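Local atomic coordinates of 2-methyl-3-hydroxypyridine-5-carboxylic acid oxygenase (Mesorhizobium loti, PDB entry 3ALJ), a protein that catalyses, with bound FAD, the oxygenation of 2-methyl-3-hydroxypyridine-5-carboxylic acid, and so probably takes part in the breakdown of vitamin B6 compounds. Residues I103-H108 / S215-N220; I180-P185 / A260-A265; L222-M227 / P254-A259. All blocks are in the same frame, centred on the assembly; numbering follows the deposited sequence. Where two conformers were deposited one is given.

From the N terminus, the segment 103-108 comes first, where strand 101-105 runs into helix 106-119. The chain then passes along strand 170-185, so interaction 2 opens before interaction 1 closes at 215-220. These two loops therefore cross. Interaction 3 opens next, on strand 221-228, and closes at helix 253-260. Interaction 2 closes directly afterwards, in the loop 260-265, so interaction 3 is nested inside it. All three reach the seven-stranded sheet. Interaction 1 ties it to the small two-stranded sheet, and interactions 2 and 3 dress it with a helix and the loop that follows. Arg106 and Arg181, from interactions 1 and 2, come close together beside the flavin.

Interaction 1. Residues I103-H108 / S215-N220; sequences IMTRSH and SPCNEN. With FAD (flavin-adenine dinucleotide), chain B.
Ile103 and Cys217 meet where the two-stranded sheet of 52-56 and 101-105 packs on the end of strand 211-216, in the FAD-binding fold of a flavin oxygenase. The van der Waals contacts come first. Ile103 lies against the backbone carbonyl of Pro216, its CB 3.5 Å from Pro216 O. That carbonyl oxygen is buried and has no hydrogen-bond partner in the model. CG2 of Ile103 is anti to its own backbone N (CG1 at chi1 -57°), which carries this methyl to Cys217 SG at 4.0 Å. The same sulfur leans on the backbone between Met104 and Thr105, with SG 3.6 Å from Met104 C. The methyl CG2 of Thr105 also touches it.

A single water makes the polar link between the segments, accepting from Thr105 N and, weakly, from Asn218 ND2. Asn218 ND2 also reaches Gly75 O. A turn and a cap hold each segment in shape. Asn218 OD1 closes an Asx turn by accepting from Asn220 N at 2.9 Å, in the carbonyl plane. Thr105 is the N-cap of helix 106-119, and its OG1 accepts from His108 N at 3.0 Å.

The cofactor bonds start at the first residue of that helix. The chain of Arg106 bends at chi2 (-143°) and reaches the ribityl part of FAD. Its NE is held by Gly52 O, which helps to fix the rotation of the guanidinium. The FAD hydroxyl oxygen O2' lies at the edge of this group and is gripped twice, by Arg106 NH1 at 2.9 Å and by Arg106 NH2 at 2.8 Å.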
loop_
_atom_site.group_PDB
_atom_site.type_symbol
_atom_site.label_atom_id
_atom_site.label_comp_id
_atom_site.label_asym_id
_atom_site.label_seq_id
_atom_site.Cartn_x
_atom_site.Cartn_y
_atom_site.Cartn_z
ATOM N N ILE A 103 -8.003 -7.137 5.676
ATOM C CA ILE A 103 -6.725 -7.772 5.276
ATOM C C ILE A 103 -7.045 -8.604 4.044
ATOM O O ILE A 103 -8.104 -9.242 3.923
ATOM C CB ILE A 103 -6.175 -8.676 6.345
ATOM C CG1 ILE A 103 -6.003 -7.854 7.653
ATOM C CG2 ILE A 103 -4.851 -9.252 5.939
ATOM C CD1 ILE A 103 -5.559 -8.727 8.822
ATOM N N MET A 104 -6.087 -8.579 3.095
ATOM C CA MET A 104 -6.288 -9.334 1.809
ATOM C C MET A 104 -4.923 -9.604 1.232
ATOM O O MET A 104 -3.937 -8.965 1.554
ATOM C CB MET A 104 -7.136 -8.553 0.795
ATOM C CG MET A 104 -6.439 -7.193 0.458
ATOM S SD MET A 104 -7.668 -5.955 -0.095
ATOM C CE MET A 104 -8.337 -5.496 1.573
ATOM N N THR A 105 -4.932 -10.498 0.260
ATOM C CA THR A 105 -3.650 -10.615 -0.522
ATOM C C THR A 105 -3.552 -9.398 -1.478
ATOM O O THR A 105 -4.541 -8.853 -1.915
ATOM C CB THR A 105 -3.568 -11.984 -1.281
ATOM O OG1 THR A 105 -4.524 -11.992 -2.358
ATOM C CG2 THR A 105 -3.799 -13.193 -0.365
ATOM N N ARG A 106 -2.284 -9.127 -1.795
ATOM C CA ARG A 106 -2.020 -8.117 -2.783
ATOM C C ARG A 106 -2.655 -8.441 -4.123
ATOM O O ARG A 106 -3.203 -7.552 -4.785
ATOM C CB ARG A 106 -0.478 -7.980 -2.962
ATOM C CG ARG A 106 -0.037 -7.227 -1.729
ATOM C CD ARG A 106 0.978 -6.315 -1.886
ATOM N NE ARG A 106 1.353 -5.556 -0.671
ATOM C CZ ARG A 106 1.785 -4.298 -0.704
ATOM N NH1 ARG A 106 1.809 -3.639 -1.809
ATOM N NH2 ARG A 106 2.169 -3.761 0.426
ATOM N N SER A 107 -2.563 -9.707 -4.530
ATOM C CA SER A 107 -3.189 -10.103 -5.778
ATOM C C SER A 107 -4.682 -9.891 -5.759
ATOM O O SER A 107 -5.273 -9.437 -6.747
ATOM C CB SER A 107 -2.838 -11.546 -6.018
ATOM O OG SER A 107 -1.472 -11.595 -6.408
ATOM N N HIS A 108 -5.304 -10.118 -4.582
ATOM C CA HIS A 108 -6.761 -9.904 -4.531
ATOM C C HIS A 108 -7.135 -8.475 -4.768
ATOM O O HIS A 108 -8.048 -8.189 -5.538
ATOM C CB HIS A 108 -7.239 -10.420 -3.138
ATOM C CG HIS A 108 -8.720 -10.343 -2.968
ATOM N ND1 HIS A 108 -9.552 -11.293 -3.530
ATOM C CD2 HIS A 108 -9.483 -9.493 -2.277
ATOM C CE1 HIS A 108 -10.799 -11.006 -3.163
ATOM N NE2 HIS A 108 -10.780 -9.941 -2.373
ATOM N N SER A 215 -1.506 -12.343 9.941
ATOM C CA SER A 215 -2.543 -11.537 9.283
ATOM C C SER A 215 -3.465 -12.402 8.403
ATOM O O SER A 215 -3.202 -12.647 7.207
ATOM C CB SER A 215 -1.898 -10.490 8.374
ATOM O OG SER A 215 -1.024 -9.672 9.194
ATOM N N PRO A 216 -4.536 -12.964 8.986
ATOM C CA PRO A 216 -5.421 -13.815 8.103
ATOM C C PRO A 216 -6.088 -13.018 7.031
ATOM O O PRO A 216 -6.747 -11.966 7.304
ATOM C CB PRO A 216 -6.453 -14.465 9.100
ATOM C CG PRO A 216 -5.685 -14.356 10.471
ATOM C CD PRO A 216 -4.932 -12.991 10.401
ATOM N N CYS A 217 -6.118 -13.590 5.820
ATOM C CA CYS A 217 -6.710 -12.893 4.670
ATOM C C CYS A 217 -8.121 -13.398 4.401
ATOM O O CYS A 217 -8.882 -12.651 3.792
ATOM C CB CYS A 217 -5.825 -13.141 3.398
ATOM S SG CYS A 217 -4.213 -12.299 3.477
ATOM N N ASN A 218 -8.370 -14.661 4.686
ATOM C CA ASN A 218 -9.682 -15.341 4.340
ATOM C C ASN A 218 -9.537 -16.740 4.917
ATOM O O ASN A 218 -8.517 -17.079 5.597
ATOM C CB ASN A 218 -9.985 -15.338 2.797
ATOM C CG ASN A 218 -8.823 -15.819 2.001
ATOM O OD1 ASN A 218 -8.346 -16.929 2.236
ATOM N ND2 ASN A 218 -8.298 -15.016 1.072
ATOM N N GLU A 219 -10.487 -17.611 4.618
ATOM C CA GLU A 219 -10.477 -18.934 5.184
ATOM C C GLU A 219 -9.298 -19.779 4.722
ATOM O O GLU A 219 -8.965 -20.768 5.401
ATOM C CB GLU A 219 -11.879 -19.598 4.913
ATOM C CG GLU A 219 -12.322 -19.682 3.415
ATOM C CD GLU A 219 -12.553 -18.314 2.656
ATOM O OE1 GLU A 219 -12.834 -17.252 3.255
ATOM O OE2 GLU A 219 -12.506 -18.332 1.397
ATOM N N ASN A 220 -8.691 -19.422 3.607
ATOM C CA ASN A 220 -7.636 -20.273 2.946
ATOM C C ASN A 220 -6.266 -19.713 3.148
ATOM O O ASN A 220 -5.305 -20.513 3.261
ATOM C CB ASN A 220 -7.951 -20.370 1.459
ATOM C CG ASN A 220 -9.233 -21.195 1.200
ATOM O OD1 ASN A 220 -9.471 -22.162 1.926
ATOM N ND2 ASN A 220 -10.062 -20.753 0.287
HETATM P PA FAD B . 3.640 0.494 -6.813
HETATM O O1A FAD B . 2.684 -0.401 -6.088
HETATM O O2A FAD B . 5.035 0.332 -6.626
HETATM O O5B FAD B . 3.279 0.352 -8.353
HETATM C C5B FAD B . 4.045 1.069 -9.377
HETATM C C4B FAD B . 3.750 0.251 -10.618
HETATM O O4B FAD B . 4.447 1.032 -11.649
HETATM C C3B FAD B . 4.377 -1.094 -10.662
HETATM O O3B FAD B . 3.457 -2.081 -11.173
HETATM C C2B FAD B . 5.659 -0.878 -11.545
HETATM O O2B FAD B . 6.060 -2.056 -12.267
HETATM C C1B FAD B . 5.210 0.131 -12.551
HETATM N N9A FAD B . 6.240 1.006 -13.011
HETATM C C8A FAD B . 7.387 1.429 -12.378
HETATM N N7A FAD B . 8.060 2.320 -13.122
HETATM C C5A FAD B . 7.323 2.472 -14.287
HETATM C C6A FAD B . 7.466 3.319 -15.383
HETATM N N6A FAD B . 8.552 4.158 -15.485
HETATM N N1A FAD B . 6.530 3.234 -16.330
HETATM C C2A FAD B . 5.495 2.389 -16.266
HETATM N N3A FAD B . 5.270 1.560 -15.205
HETATM C C4A FAD B . 6.198 1.654 -14.214
HETATM N N1 FAD B . 0.324 -0.040 2.264
HETATM C C2 FAD B . -0.886 -0.202 2.766
HETATM O O2 FAD B . -1.842 0.540 2.489
HETATM N N3 FAD B . -1.131 -1.239 3.667
HETATM C C4 FAD B . -0.133 -2.146 4.027
HETATM O O4 FAD B . -0.451 -3.172 4.736
HETATM C C4X FAD B . 1.129 -1.936 3.498
HETATM N N5 FAD B . 2.220 -2.769 3.923
HETATM C C5X FAD B . 3.490 -2.508 3.442
HETATM C C6 FAD B . 4.597 -3.232 3.917
HETATM C C7 FAD B . 5.847 -3.021 3.394
HETATM C C7M FAD B . 7.045 -3.855 3.932
HETATM C C8 FAD B . 6.052 -2.042 2.445
HETATM C C8M FAD B . 7.452 -1.746 1.859
HETATM C C9 FAD B . 4.960 -1.305 1.966
HETATM C C9A FAD B . 3.662 -1.503 2.499
HETATM N N10 FAD B . 2.510 -0.718 2.050
HETATM C C10 FAD B . 1.296 -0.920 2.590
HETATM C "C1'" FAD B . 2.739 0.405 1.021
HETATM C "C2'" FAD B . 2.322 -0.091 -0.357
HETATM O "O2'" FAD B . 3.062 -1.289 -0.674
HETATM C "C3'" FAD B . 2.723 0.954 -1.415
HETATM O "O3'" FAD B . 2.561 2.284 -0.792
HETATM C "C4'" FAD B . 1.871 0.964 -2.615
HETATM O "O4'" FAD B . 2.050 -0.325 -3.269
HETATM C "C5'" FAD B . 2.297 2.006 -3.597
HETATM O "O5'" FAD B . 1.447 1.932 -4.737
HETATM P P FAD B . 1.918 2.711 -6.029
HETATM O O1P FAD B . 0.901 2.410 -7.047
HETATM O O2P FAD B . 2.262 4.138 -5.737
HETATM O O3P FAD B . 3.332 2.029 -6.420
HETATM O O HOH W 1 -7.507 -11.983 -0.098
#

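Interaction 2. Residues I180-P185 / A260-A265; sequences IRLIVP and AKLKTA. With FAD (flavin-adenine dinucleotide), chain B.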
loop_
_atom_site.group_PDB
_atom_site.type_symbol
_atom_site.label_atom_id
_atom_site.label_comp_id
_atom_site.label_asym_id
_atom_site.label_seq_id
_atom_site.Cartn_x
_atom_site.Cartn_y
_atom_site.Cartn_z
ATOM N N ILE A 180 10.282 -10.267 5.504
ATOM C CA ILE A 180 9.940 -11.370 4.564
ATOM C C ILE A 180 8.444 -11.510 4.630
ATOM O O ILE A 180 7.891 -11.920 5.679
ATOM C CB ILE A 180 10.641 -12.679 4.991
ATOM C CG1 ILE A 180 12.138 -12.460 5.003
ATOM C CG2 ILE A 180 10.214 -13.760 3.955
ATOM C CD1 ILE A 180 12.886 -13.575 5.889
ATOM N N ARG A 181 7.695 -11.200 3.532
ATOM C CA ARG A 181 6.229 -11.278 3.520
ATOM C C ARG A 181 5.806 -12.454 2.629
ATOM O O ARG A 181 6.292 -12.597 1.506
ATOM C CB ARG A 181 5.707 -9.959 2.947
ATOM C CG ARG A 181 5.884 -8.717 3.819
ATOM C CD ARG A 181 5.412 -7.506 3.111
ATOM N NE ARG A 181 6.393 -7.138 2.092
ATOM C CZ ARG A 181 6.177 -6.187 1.202
ATOM N NH1 ARG A 181 5.086 -5.451 1.230
ATOM N NH2 ARG A 181 7.147 -5.938 0.312
ATOM N N LEU A 182 4.921 -13.279 3.177
ATOM C CA LEU A 182 4.549 -14.504 2.474
ATOM C C LEU A 182 3.069 -14.796 2.721
ATOM O O LEU A 182 2.451 -14.369 3.705
ATOM C CB LEU A 182 5.292 -15.732 3.058
ATOM C CG LEU A 182 6.770 -15.560 3.263
ATOM C CD1 LEU A 182 7.482 -16.624 4.049
ATOM C CD2 LEU A 182 7.428 -15.584 1.913
ATOM N N ILE A 183 2.477 -15.543 1.746
ATOM C CA ILE A 183 1.187 -16.191 1.882
ATOM C C ILE A 183 1.387 -17.652 2.048
ATOM O O ILE A 183 2.063 -18.311 1.188
ATOM C CB ILE A 183 0.242 -15.865 0.703
ATOM C CG1 ILE A 183 0.073 -14.358 0.397
ATOM C CG2 ILE A 183 -1.103 -16.551 0.895
ATOM C CD1 ILE A 183 -0.492 -13.516 1.636
ATOM N N VAL A 184 0.792 -18.191 3.108
ATOM C CA VAL A 184 0.762 -19.649 3.382
ATOM C C VAL A 184 -0.672 -20.058 3.691
ATOM O O VAL A 184 -1.577 -19.259 3.932
ATOM C CB VAL A 184 1.696 -20.061 4.550
ATOM C CG1 VAL A 184 3.134 -19.683 4.154
ATOM C CG2 VAL A 184 1.296 -19.308 5.844
ATOM N N PRO A 185 -0.978 -21.357 3.658
ATOM C CA PRO A 185 -2.263 -21.831 4.136
ATOM C C PRO A 185 -2.514 -21.492 5.609
ATOM O O PRO A 185 -1.533 -21.369 6.383
ATOM C CB PRO A 185 -2.163 -23.392 3.926
ATOM C CG PRO A 185 -1.078 -23.571 3.002
ATOM C CD PRO A 185 -0.077 -22.455 3.249
ATOM N N ALA A 260 8.533 -22.204 4.846
ATOM C CA ALA A 260 9.887 -22.596 4.524
ATOM C C ALA A 260 9.996 -23.295 3.144
ATOM O O ALA A 260 11.134 -23.302 2.630
ATOM C CB ALA A 260 10.450 -23.500 5.667
ATOM N N LYS A 261 8.879 -23.750 2.599
ATOM C CA LYS A 261 8.865 -24.335 1.204
ATOM C C LYS A 261 8.962 -23.288 0.102
ATOM O O LYS A 261 9.141 -23.659 -1.078
ATOM C CB LYS A 261 7.592 -25.108 1.003
ATOM C CG LYS A 261 7.488 -26.243 2.007
ATOM C CD LYS A 261 6.165 -26.870 1.833
ATOM C CE LYS A 261 6.093 -28.148 2.736
ATOM N NZ LYS A 261 4.724 -28.634 2.777
ATOM N N LEU A 262 8.779 -22.004 0.420
ATOM C CA LEU A 262 8.676 -20.961 -0.587
ATOM C C LEU A 262 10.045 -20.436 -0.981
ATOM O O LEU A 262 10.712 -19.638 -0.288
ATOM C CB LEU A 262 7.760 -19.801 -0.037
ATOM C CG LEU A 262 6.297 -20.159 0.293
ATOM C CD1 LEU A 262 5.542 -19.016 1.040
ATOM C CD2 LEU A 262 5.557 -20.432 -1.033
ATOM N N LYS A 263 10.432 -20.785 -2.215
ATOM C CA LYS A 263 11.756 -20.449 -2.709
ATOM C C LYS A 263 11.730 -19.054 -3.357
ATOM O O LYS A 263 12.754 -18.544 -3.680
ATOM C CB LYS A 263 12.160 -21.473 -3.785
ATOM C CG LYS A 263 11.006 -21.817 -4.692
ATOM C CD LYS A 263 9.952 -22.540 -3.880
ATOM C CE LYS A 263 8.559 -22.510 -4.405
ATOM N NZ LYS A 263 7.832 -21.252 -4.294
ATOM N N THR A 264 10.544 -18.486 -3.536
ATOM C CA THR A 264 10.339 -17.141 -4.102
ATOM C C THR A 264 10.425 -16.029 -3.003
ATOM O O THR A 264 10.378 -14.845 -3.349
ATOM C CB THR A 264 8.874 -17.054 -4.669
ATOM O OG1 THR A 264 7.940 -17.637 -3.697
ATOM C CG2 THR A 264 8.747 -17.838 -5.979
ATOM N N ALA A 265 10.498 -16.426 -1.705
ATOM C CA ALA A 265 10.624 -15.467 -0.605
ATOM C C ALA A 265 11.743 -14.464 -0.759
ATOM O O ALA A 265 12.859 -14.799 -1.118
ATOM C CB ALA A 265 10.850 -16.282 0.735
HETATM P PA FAD B . 3.640 0.494 -6.813
HETATM O O1A FAD B . 2.684 -0.401 -6.088
HETATM O O2A FAD B . 5.035 0.332 -6.626
HETATM O O5B FAD B . 3.279 0.352 -8.353
HETATM C C5B FAD B . 4.045 1.069 -9.377
HETATM C C4B FAD B . 3.750 0.251 -10.618
HETATM O O4B FAD B . 4.447 1.032 -11.649
HETATM C C3B FAD B . 4.377 -1.094 -10.662
HETATM O O3B FAD B . 3.457 -2.081 -11.173
HETATM C C2B FAD B . 5.659 -0.878 -11.545
HETATM O O2B FAD B . 6.060 -2.056 -12.267
HETATM C C1B FAD B . 5.210 0.131 -12.551
HETATM N N9A FAD B . 6.240 1.006 -13.011
HETATM C C8A FAD B . 7.387 1.429 -12.378
HETATM N N7A FAD B . 8.060 2.320 -13.122
HETATM C C5A FAD B . 7.323 2.472 -14.287
HETATM C C6A FAD B . 7.466 3.319 -15.383
HETATM N N6A FAD B . 8.552 4.158 -15.485
HETATM N N1A FAD B . 6.530 3.234 -16.330
HETATM C C2A FAD B . 5.495 2.389 -16.266
HETATM N N3A FAD B . 5.270 1.560 -15.205
HETATM C C4A FAD B . 6.198 1.654 -14.214
HETATM N N1 FAD B . 0.324 -0.040 2.264
HETATM C C2 FAD B . -0.886 -0.202 2.766
HETATM O O2 FAD B . -1.842 0.540 2.489
HETATM N N3 FAD B . -1.131 -1.239 3.667
HETATM C C4 FAD B . -0.133 -2.146 4.027
HETATM O O4 FAD B . -0.451 -3.172 4.736
HETATM C C4X FAD B . 1.129 -1.936 3.498
HETATM N N5 FAD B . 2.220 -2.769 3.923
HETATM C C5X FAD B . 3.490 -2.508 3.442
HETATM C C6 FAD B . 4.597 -3.232 3.917
HETATM C C7 FAD B . 5.847 -3.021 3.394
HETATM C C7M FAD B . 7.045 -3.855 3.932
HETATM C C8 FAD B . 6.052 -2.042 2.445
HETATM C C8M FAD B . 7.452 -1.746 1.859
HETATM C C9 FAD B . 4.960 -1.305 1.966
HETATM C C9A FAD B . 3.662 -1.503 2.499
HETATM N N10 FAD B . 2.510 -0.718 2.050
HETATM C C10 FAD B . 1.296 -0.920 2.590
HETATM C "C1'" FAD B . 2.739 0.405 1.021
HETATM C "C2'" FAD B . 2.322 -0.091 -0.357
HETATM O "O2'" FAD B . 3.062 -1.289 -0.674
HETATM C "C3'" FAD B . 2.723 0.954 -1.415
HETATM O "O3'" FAD B . 2.561 2.284 -0.792
HETATM C "C4'" FAD B . 1.871 0.964 -2.615
HETATM O "O4'" FAD B . 2.050 -0.325 -3.269
HETATM C "C5'" FAD B . 2.297 2.006 -3.597
HETATM O "O5'" FAD B . 1.447 1.932 -4.737
HETATM P P FAD B . 1.918 2.711 -6.029
HETATM O O1P FAD B . 0.901 2.410 -7.047
HETATM O O2P FAD B . 2.262 4.138 -5.737
HETATM O O3P FAD B . 3.332 2.029 -6.420
#
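Leu182 and Leu262 lie alongside each other, pointing opposite ways, where the loop after helix 253-260 packs on strand 170-185. Leu182 can be followed outward. Its CB faces the loop and meets Leu262 CD1 at 3.9 Å. CG stands anti to the carbonyl carbon (chi1 -47°), and the two methyls part there. CD1 goes to Ala259 at the end of the helix. CD2 rests on Ala265 CB at 3.7 Å, with Leu262 CD1 also beside it. Ala265 closes the type I turn that starts at Leu262, and its methyl meets Ile180 CG2 at 4.1 Å as well.

Leu262 CD1 is the hub of the other half. Besides Leu182 it touches Ile183 O at 3.6 Å and Val184 CG1 at 4.0 Å. All of these contacts are van der Waals.

Arg181, between two residues that pack on the loop, leaves the strand away from the loop, and its guanidinium reaches the flavin. One face of this group lies against the dimethylbenzene end of FAD, with the methyl C7M 3.6 Å above the centre of the guanidinium plane. Arg181 NH1 comes to 3.3 Å from FAD C7, and NH2 makes a salt bridge with Asp268. With the guanidinium gone, as in an alanine here, Asp268 would probably lose this charged mate and the flavin methyl its cover on that side.

Strand 170-185 thus has the flavin at one face, and helix 253-260 and its following loop at the other. Its backbone is bonded to strand 221-228 alongside, through Ile180 with Leu226, Leu182 with Leu224 and Val184 with Leu222.

Interaction 3. Residues L222-M227 / P254-A259; sequences LYLGLM and PCLIEA
Leu222, Leu224 and Leu226 of strand 221-228 meet Cys255 and Leu256 in a helix-on-sheet (alpha/beta) packing, with helix 253-260 lying against one face of the seven-stranded mixed sheet. The short segments run nearly at right angles. Their axes are 79° apart in direction and come within 10.8 Å. Three leucines, two positions apart, point from the same face of the strand toward the helix. Tyr223, between the first two, goes to the other face and packs near Arg181, on the flavin side.

The helix answers with neighbouring residues. Leu226 CD2 and Leu256 CD2 meet methyl to methyl at 4.2 Å. Leu224 sits between the two helix residues: its CD1 is 4.5 Å from Leu256 CD2 and equally far from Cys255 CB, a looser fit. Leu256 also touches Leu242, Trp245 and Val246 of helix 242-248, and Leu226 reaches the same Trp245. The contact is thus part of a wider apolar layer between the sheet and two helices. One turn on from Cys255, Ala259 brings only a methyl to this face; its N bonds to Cys255 O at 2.9 Å.

The closest pair lies at the start of the strand segment. Leu222 carries CG anti to its backbone N (chi1 175°), which carries the isopropyl end out to the helix. There its CD2 lies against the thiol, with Leu222 CD2 3.6 Å from Cys255 SG.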
loop_
_atom_site.group_PDB
_atom_site.type_symbol
_atom_site.label_atom_id
_atom_site.label_comp_id
_atom_site.label_asym_id
_atom_site.label_seq_id
_atom_site.Cartn_x
_atom_site.Cartn_y
_atom_site.Cartn_z
ATOM N N LEU A 222 -3.206 -17.125 4.696
ATOM C CA LEU A 222 -2.612 -16.382 5.848
ATOM C C LEU A 222 -1.410 -15.541 5.343
ATOM O O LEU A 222 -0.533 -16.039 4.676
ATOM C CB LEU A 222 -2.055 -17.357 6.875
ATOM C CG LEU A 222 -1.299 -16.751 8.075
ATOM C CD1 LEU A 222 -2.228 -15.922 8.939
ATOM C CD2 LEU A 222 -0.788 -17.942 8.925
ATOM N N TYR A 223 -1.383 -14.257 5.650
ATOM C CA TYR A 223 -0.271 -13.327 5.340
ATOM C C TYR A 223 0.589 -13.298 6.584
ATOM O O TYR A 223 0.093 -12.947 7.706
ATOM C CB TYR A 223 -0.929 -12.004 4.969
ATOM C CG TYR A 223 -0.013 -10.766 4.962
ATOM C CD1 TYR A 223 1.330 -10.839 4.582
ATOM C CD2 TYR A 223 -0.584 -9.539 5.303
ATOM C CE1 TYR A 223 2.130 -9.621 4.610
ATOM C CE2 TYR A 223 0.174 -8.364 5.320
ATOM C CZ TYR A 223 1.497 -8.443 4.958
ATOM O OH TYR A 223 2.288 -7.279 4.979
ATOM N N LEU A 224 1.846 -13.649 6.390
ATOM C CA LEU A 224 2.844 -13.503 7.456
ATOM C C LEU A 224 3.889 -12.514 7.084
ATOM O O LEU A 224 4.333 -12.491 5.925
ATOM C CB LEU A 224 3.615 -14.808 7.702
ATOM C CG LEU A 224 2.739 -15.963 8.212
ATOM C CD1 LEU A 224 3.597 -17.232 8.370
ATOM C CD2 LEU A 224 2.064 -15.541 9.596
ATOM N N GLY A 225 4.315 -11.695 8.041
ATOM C CA GLY A 225 5.476 -10.761 7.851
ATOM C C GLY A 225 6.487 -11.187 8.862
ATOM O O GLY A 225 6.217 -11.110 10.063
ATOM N N LEU A 226 7.642 -11.646 8.419
ATOM C CA LEU A 226 8.710 -12.171 9.317
ATOM C C LEU A 226 9.777 -11.104 9.381
ATOM O O LEU A 226 10.433 -10.849 8.324
ATOM C CB LEU A 226 9.259 -13.541 8.833
ATOM C CG LEU A 226 8.537 -14.791 9.289
ATOM C CD1 LEU A 226 7.088 -14.818 8.997
ATOM C CD2 LEU A 226 9.233 -16.035 8.546
ATOM N N MET A 227 9.978 -10.412 10.506
ATOM C CA MET A 227 10.872 -9.286 10.581
ATOM C C MET A 227 12.016 -9.533 11.512
ATOM O O MET A 227 11.831 -9.809 12.747
ATOM C CB MET A 227 10.042 -8.156 11.088
ATOM C CG MET A 227 8.847 -7.920 10.244
ATOM S SD MET A 227 7.842 -6.541 10.845
ATOM C CE MET A 227 6.124 -7.139 10.607
ATOM N N PRO A 254 3.087 -25.117 12.280
ATOM C CA PRO A 254 2.429 -25.685 11.038
ATOM C C PRO A 254 2.510 -24.710 9.826
ATOM O O PRO A 254 2.934 -25.086 8.711
ATOM C CB PRO A 254 1.003 -25.946 11.480
ATOM C CG PRO A 254 1.127 -26.111 13.039
ATOM C CD PRO A 254 2.212 -25.131 13.456
ATOM N N CYS A 255 2.282 -23.406 10.115
ATOM C CA CYS A 255 2.409 -22.372 9.059
ATOM C C CYS A 255 3.821 -22.084 8.680
ATOM O O CYS A 255 4.019 -21.840 7.445
ATOM C CB CYS A 255 1.758 -21.089 9.625
ATOM S SG CYS A 255 -0.017 -21.271 10.033
ATOM N N LEU A 256 4.767 -22.062 9.617
ATOM C CA LEU A 256 6.153 -21.827 9.314
ATOM C C LEU A 256 6.744 -22.957 8.430
ATOM O O LEU A 256 7.572 -22.676 7.555
ATOM C CB LEU A 256 7.009 -21.564 10.521
ATOM C CG LEU A 256 6.610 -20.252 11.282
ATOM C CD1 LEU A 256 7.253 -20.322 12.691
ATOM C CD2 LEU A 256 7.070 -19.095 10.487
ATOM N N ILE A 257 6.280 -24.195 8.668
ATOM C CA ILE A 257 6.799 -25.285 7.816
ATOM C C ILE A 257 6.332 -24.998 6.394
ATOM O O ILE A 257 7.125 -25.187 5.447
ATOM C CB ILE A 257 6.254 -26.638 8.373
ATOM C CG1 ILE A 257 7.056 -26.992 9.632
ATOM C CG2 ILE A 257 6.356 -27.777 7.282
ATOM C CD1 ILE A 257 6.437 -28.172 10.433
ATOM N N GLU A 258 5.065 -24.542 6.178
ATOM C CA GLU A 258 4.623 -24.195 4.815
ATOM C C GLU A 258 5.419 -23.031 4.271
ATOM O O GLU A 258 5.839 -23.019 3.091
ATOM C CB GLU A 258 3.135 -23.912 4.700
ATOM C CG GLU A 258 2.297 -25.093 5.304
ATOM C CD GLU A 258 2.545 -26.399 4.533
ATOM O OE1 GLU A 258 2.692 -26.340 3.308
ATOM O OE2 GLU A 258 2.675 -27.484 5.213
ATOM N N ALA A 259 5.770 -22.065 5.142
ATOM C CA ALA A 259 6.558 -20.925 4.657
ATOM C C ALA A 259 7.914 -21.225 4.153
ATOM O O ALA A 259 8.452 -20.605 3.190
ATOM C CB ALA A 259 6.649 -19.830 5.786
#